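Local coordinates for bluetongue virus COAT protein VP7 (Bluetongue virus, PDB 1BVP), which forms homotrimeric capsomers, 260 of which assemble on a VP3 scaffold to build the surface of the viral core, at the interface of chains A and B. Residues are numbered along the deposited sequence; one frame, centred on the assembly and turned at random. Chains: chain A/B, Bluetongue virus COAT protein VP7.

Contacts 1 and 2 belong to the same A-B interface of the VP7 homotrimer, with the centres of their C-alpha atoms about 39 Å apart. They have no residue in common and use different kinds of structure. In contact 1 the end of strand 183-191 of chain A pairs with strand 134-136 of chain B. In contact 2 loop residues of chain A, among them those just after strand 241-252, receive the short C-terminal helix 341-346 of chain B. Two subunits are thus held at widely separated points along their length, which should resist hinging of one against the other within the trimer.

Contact 1: the interface of chains A and B. Residues chain A 190-193, 203; chain B 134-137, 142.
The end of strand 183-191 in chain A and strand 134-136 in chain B run parallel, so that a beta-sheet continues from one subunit into the next. The amide N of B:Thr135 donates to A:Arg190 O at 2.8 Å, nearly along the C=O axis, and B:Thr135 O accepts the amide N of A:Glu192 in its carbonyl plane. Past the strand ends, B:Gln137 N donates to A:Asn193 O at 3.0 Å, a fairly straight bond of 161° at the hydrogen. At one end A:Arg190 and B:Glu134 lie alongside each other. The arginine, bent at chi3, brings NH1 to the carboxylate oxygen OE2 of B:Glu134 at 2.7 Å. OE2 lies in the guanidinium plane and accepts on its anti lone pair, with the carboxylate turned 81° to that plane. The carboxylate of A:Glu192 approaches the same NH1 through OE1, only weakly, at 3.3 Å; both glutamates are poorly ordered. The guanidinium would offset the charge of the two neighbouring carboxylates. CB of A:Glu192 sits over one face of the B:Phe136 ring, 3.8 Å from the centroid and displaced toward the rim, while CB of A:Asn193 reaches CD2 of that ring at 3.5 Å. B:Phe142, its CG anti to the backbone N (chi1 179°), receives the CE2 edge of B:Phe136 over the centre of its own face and crosses the A:Asn193 side chain obliquely, touching the amide carbon CG through CD2. On chain A, A:Asn193 ND2 donates to OE1 of the poorly ordered A:Gln203 at 3.0 Å from above the carbonyl plane of A:Gln203, which may help set the rotation of the A:Asn193 amide beside B:Phe142. Paired backbones, an ionic end and an aromatic end together join the beta-rich parts of neighbouring subunits in the VP7 trimer.

Contact 2: the interface of chains A and B. Residues chain A 119, 180, 253-254; chain B 340-341, 344-345.
In this orbivirus VP7 trimer, B:Arg341, the first residue of the C-terminal helix 341-346, lies between loop residues of chain A and has 125 Å² of its surface hidden by them. Its packed part is the aliphatic stem, which crosses the A:Trp119 side chain at about a right angle. CA of B:Arg341 stands over the centre of the indole, and CB lies above the five-membered ring at 3.9 Å from its centroid. The carbonyl carbon of B:Thr340 covers the six-membered ring on the same face, and CB of B:Ala344, one helical turn on, meets CE3 at 3.9 Å. The indole therefore lies flat against the start of the helix. A:Met253, bent at chi3 (-25°), comes toward B:Arg341 from the opposite direction and sets its methyl CE against CG of the stem; the same methyl meets CB of B:Arg345 at 3.8 Å. With CG anti to the backbone N (chi1 -179°) and the chain extended as far as NE, B:Arg341 carries its guanidinium past the tryptophan to the acidic end of the contact. There NH1 donates to the carboxylate oxygen OD1 of A:Asp254 at 2.9 Å, and NH2 makes a weak bond to the same oxygen at 3.0 Å. OD1 lies in the guanidinium plane, but the arginine meets it from above the carboxylate plane, the two groups being turned 67° apart. A:Met253 O lies over one guanidinium face, offset toward the rim. The ionic side is looser at A:Asp180: its carboxylate reaches toward the guanidinium tip to tip, nearly parallel to it but stepped off its plane, on the face away from A:Met253 O, and the salt bridge from OD2 to B:Arg341 NH2 is long, 3.7 Å. Looser still is the poorly ordered B:Arg345, bent at chi2, whose NE stays 4.2 Å from A:Asp180 OD1, where opposite charges could attract without direct contact.

Contact 1: the interface of chains A and B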
loop_
_atom_site.group_PDB
_atom_site.type_symbol
_atom_site.label_atom_id
_atom_site.label_comp_id
_atom_site.label_asym_id
_atom_site.label_seq_id
_atom_site.Cartn_x
_atom_site.Cartn_y
_atom_site.Cartn_z
ATOM N N ARG A 190 12.428 -13.619 -25.779
ATOM C CA ARG A 190 13.101 -14.735 -26.454
ATOM C C ARG A 190 14.081 -15.276 -25.408
ATOM O O ARG A 190 14.779 -14.473 -24.758
ATOM C CB ARG A 190 13.939 -14.235 -27.645
ATOM C CG ARG A 190 13.203 -14.255 -28.952
ATOM C CD ARG A 190 14.000 -13.603 -30.063
ATOM N NE ARG A 190 13.938 -12.138 -30.035
ATOM C CZ ARG A 190 14.993 -11.372 -29.762
ATOM N NH1 ARG A 190 16.183 -11.940 -29.506
ATOM N NH2 ARG A 190 14.852 -10.049 -29.695
ATOM N N ILE A 191 14.079 -16.589 -25.158
ATOM C CA ILE A 191 15.069 -17.155 -24.224
ATOM C C ILE A 191 16.300 -17.375 -25.126
ATOM O O ILE A 191 16.347 -18.303 -25.940
ATOM C CB ILE A 191 14.624 -18.485 -23.603
ATOM C CG1 ILE A 191 13.276 -18.316 -22.888
ATOM C CG2 ILE A 191 15.675 -18.957 -22.596
ATOM C CD1 ILE A 191 12.743 -19.598 -22.271
ATOM N N GLU A 192 17.244 -16.445 -25.036
ATOM C CA GLU A 192 18.447 -16.414 -25.859
ATOM C C GLU A 192 19.399 -17.594 -25.719
ATOM O O GLU A 192 20.093 -17.912 -26.678
ATOM C CB GLU A 192 19.188 -15.096 -25.602
ATOM C CG GLU A 192 20.043 -14.589 -26.735
ATOM C CD GLU A 192 19.315 -14.582 -28.064
ATOM O OE1 GLU A 192 18.089 -14.308 -28.116
ATOM O OE2 GLU A 192 19.985 -14.860 -29.081
ATOM N N ASN A 193 19.437 -18.245 -24.557
ATOM C CA ASN A 193 20.337 -19.381 -24.330
ATOM C C ASN A 193 19.601 -20.364 -23.460
ATOM O O ASN A 193 19.305 -20.039 -22.315
ATOM C CB ASN A 193 21.584 -18.907 -23.576
ATOM C CG ASN A 193 22.732 -19.910 -23.615
ATOM O OD1 ASN A 193 23.327 -20.241 -22.584
ATOM N ND2 ASN A 193 23.118 -20.310 -24.810
ATOM N N GLN A 203 20.580 -21.613 -28.993
ATOM C CA GLN A 203 20.176 -20.211 -29.079
ATOM C C GLN A 203 18.836 -20.079 -29.768
ATOM O O GLN A 203 18.455 -20.935 -30.579
ATOM C CB GLN A 203 21.146 -19.433 -29.952
ATOM C CG GLN A 203 21.890 -18.360 -29.256
ATOM C CD GLN A 203 23.112 -18.900 -28.584
ATOM O OE1 GLN A 203 23.049 -19.872 -27.814
ATOM N NE2 GLN A 203 24.261 -18.308 -28.909
ATOM N N GLU B 134 15.148 -10.225 -24.598
ATOM C CA GLU B 134 15.791 -11.525 -24.498
ATOM C C GLU B 134 16.149 -11.814 -23.069
ATOM O O GLU B 134 16.494 -10.905 -22.328
ATOM C CB GLU B 134 17.114 -11.511 -25.269
ATOM C CG GLU B 134 17.025 -11.047 -26.705
ATOM C CD GLU B 134 18.380 -10.720 -27.303
ATOM O OE1 GLU B 134 19.293 -10.289 -26.545
ATOM O OE2 GLU B 134 18.521 -10.884 -28.538
ATOM N N THR B 135 16.163 -13.094 -22.720
ATOM C CA THR B 135 16.555 -13.532 -21.394
ATOM C C THR B 135 17.388 -14.847 -21.556
ATOM O O THR B 135 17.219 -15.589 -22.535
ATOM C CB THR B 135 15.315 -13.727 -20.495
ATOM O OG1 THR B 135 15.723 -13.957 -19.135
ATOM C CG2 THR B 135 14.460 -14.902 -20.997
ATOM N N PHE B 136 18.291 -15.107 -20.616
ATOM C CA PHE B 136 19.162 -16.278 -20.618
ATOM C C PHE B 136 18.827 -17.255 -19.521
ATOM O O PHE B 136 18.599 -16.824 -18.406
ATOM C CB PHE B 136 20.595 -15.819 -20.413
ATOM C CG PHE B 136 21.173 -15.149 -21.616
ATOM C CD1 PHE B 136 20.629 -13.954 -22.095
ATOM C CD2 PHE B 136 22.211 -15.743 -22.333
ATOM C CE1 PHE B 136 21.108 -13.364 -23.277
ATOM C CE2 PHE B 136 22.693 -15.156 -23.510
ATOM C CZ PHE B 136 22.131 -13.964 -23.981
ATOM N N GLN B 137 18.847 -18.564 -19.800
ATOM C CA GLN B 137 18.545 -19.546 -18.750
ATOM C C GLN B 137 19.364 -19.291 -17.499
ATOM O O GLN B 137 20.607 -19.156 -17.539
ATOM C CB GLN B 137 18.801 -20.971 -19.180
ATOM C CG GLN B 137 18.470 -21.957 -18.072
ATOM C CD GLN B 137 18.936 -23.371 -18.351
ATOM O OE1 GLN B 137 19.986 -23.570 -18.926
ATOM N NE2 GLN B 137 18.169 -24.351 -17.913
ATOM N N PHE B 142 27.607 -18.906 -19.955
ATOM C CA PHE B 142 27.531 -18.274 -21.268
ATOM C C PHE B 142 28.536 -17.153 -21.343
ATOM O O PHE B 142 28.521 -16.207 -20.538
ATOM C CB PHE B 142 26.138 -17.783 -21.597
ATOM C CG PHE B 142 26.043 -17.105 -22.916
ATOM C CD1 PHE B 142 26.472 -15.789 -23.067
ATOM C CD2 PHE B 142 25.537 -17.786 -24.026
ATOM C CE1 PHE B 142 26.404 -15.152 -24.319
ATOM C CE2 PHE B 142 25.466 -17.168 -25.279
ATOM C CZ PHE B 142 25.900 -15.847 -25.431
#

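Contact 2: the interface of chains A and B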
loop_
_atom_site.group_PDB
_atom_site.type_symbol
_atom_site.label_atom_id
_atom_site.label_comp_id
_atom_site.label_asym_id
_atom_site.label_seq_id
_atom_site.Cartn_x
_atom_site.Cartn_y
_atom_site.Cartn_z
ATOM N N TRP A 119 -18.713 -4.831 -6.836
ATOM C CA TRP A 119 -17.482 -5.472 -7.306
ATOM C C TRP A 119 -16.796 -4.496 -8.212
ATOM O O TRP A 119 -17.449 -3.627 -8.806
ATOM C CB TRP A 119 -17.803 -6.734 -8.131
ATOM C CG TRP A 119 -18.479 -7.815 -7.336
ATOM C CD1 TRP A 119 -17.883 -8.776 -6.537
ATOM C CD2 TRP A 119 -19.884 -7.951 -7.142
ATOM N NE1 TRP A 119 -18.854 -9.480 -5.847
ATOM C CE2 TRP A 119 -20.085 -8.990 -6.201
ATOM C CE3 TRP A 119 -20.997 -7.284 -7.664
ATOM C CZ2 TRP A 119 -21.343 -9.361 -5.770
ATOM C CZ3 TRP A 119 -22.253 -7.656 -7.230
ATOM C CH2 TRP A 119 -22.416 -8.685 -6.294
ATOM N N ASP A 180 -10.085 -15.638 -12.251
ATOM C CA ASP A 180 -11.245 -15.275 -13.053
ATOM C C ASP A 180 -10.855 -13.879 -13.460
ATOM O O ASP A 180 -11.487 -12.890 -13.090
ATOM C CB ASP A 180 -12.501 -15.359 -12.154
ATOM C CG ASP A 180 -13.785 -14.906 -12.846
ATOM O OD1 ASP A 180 -13.819 -14.737 -14.097
ATOM O OD2 ASP A 180 -14.773 -14.690 -12.098
ATOM N N MET A 253 -12.125 -9.408 -9.970
ATOM C CA MET A 253 -13.086 -8.827 -9.041
ATOM C C MET A 253 -13.025 -9.431 -7.632
ATOM O O MET A 253 -13.991 -9.395 -6.873
ATOM C CB MET A 253 -14.501 -8.835 -9.622
ATOM C CG MET A 253 -14.593 -7.772 -10.705
ATOM S SD MET A 253 -16.220 -7.465 -11.399
ATOM C CE MET A 253 -16.814 -8.993 -11.039
ATOM N N ASP A 254 -11.874 -9.984 -7.271
ATOM C CA ASP A 254 -11.728 -10.508 -5.931
ATOM C C ASP A 254 -11.213 -9.300 -5.142
ATOM O O ASP A 254 -10.468 -8.470 -5.674
ATOM C CB ASP A 254 -10.721 -11.661 -5.873
ATOM C CG ASP A 254 -11.199 -12.895 -6.596
ATOM O OD1 ASP A 254 -12.346 -13.353 -6.373
ATOM O OD2 ASP A 254 -10.409 -13.402 -7.411
ATOM N N THR B 340 -25.301 -9.299 -9.501
ATOM C CA THR B 340 -24.346 -10.312 -9.106
ATOM C C THR B 340 -22.988 -10.015 -9.694
ATOM O O THR B 340 -22.838 -9.132 -10.566
ATOM C CB THR B 340 -24.807 -11.676 -9.648
ATOM O OG1 THR B 340 -24.969 -11.593 -11.082
ATOM C CG2 THR B 340 -26.139 -12.065 -9.012
ATOM N N ARG B 341 -22.009 -10.802 -9.267
ATOM C CA ARG B 341 -20.665 -10.608 -9.774
ATOM C C ARG B 341 -20.629 -10.864 -11.281
ATOM O O ARG B 341 -19.988 -10.125 -12.032
ATOM C CB ARG B 341 -19.715 -11.518 -9.038
ATOM C CG ARG B 341 -18.300 -11.384 -9.480
ATOM C CD ARG B 341 -17.394 -12.226 -8.598
ATOM N NE ARG B 341 -16.053 -12.388 -9.157
ATOM C CZ ARG B 341 -14.989 -12.696 -8.421
ATOM N NH1 ARG B 341 -15.132 -12.866 -7.097
ATOM N NH2 ARG B 341 -13.798 -12.862 -9.002
ATOM N N ALA B 344 -21.981 -7.840 -13.065
ATOM C CA ALA B 344 -21.021 -6.757 -12.941
ATOM C C ALA B 344 -19.898 -6.969 -13.956
ATOM O O ALA B 344 -19.587 -6.062 -14.747
ATOM C CB ALA B 344 -20.444 -6.704 -11.511
ATOM N N ARG B 345 -19.315 -8.171 -13.944
ATOM C CA ARG B 345 -18.214 -8.515 -14.841
ATOM C C ARG B 345 -18.562 -8.308 -16.311
ATOM O O ARG B 345 -17.748 -7.789 -17.082
ATOM C CB ARG B 345 -17.762 -9.957 -14.603
ATOM C CG ARG B 345 -17.024 -10.573 -15.781
ATOM C CD ARG B 345 -15.658 -11.102 -15.382
ATOM N NE ARG B 345 -14.841 -11.494 -16.542
ATOM C CZ ARG B 345 -14.553 -10.711 -17.598
ATOM N NH1 ARG B 345 -15.014 -9.450 -17.708
ATOM N NH2 ARG B 345 -13.728 -11.174 -18.539
#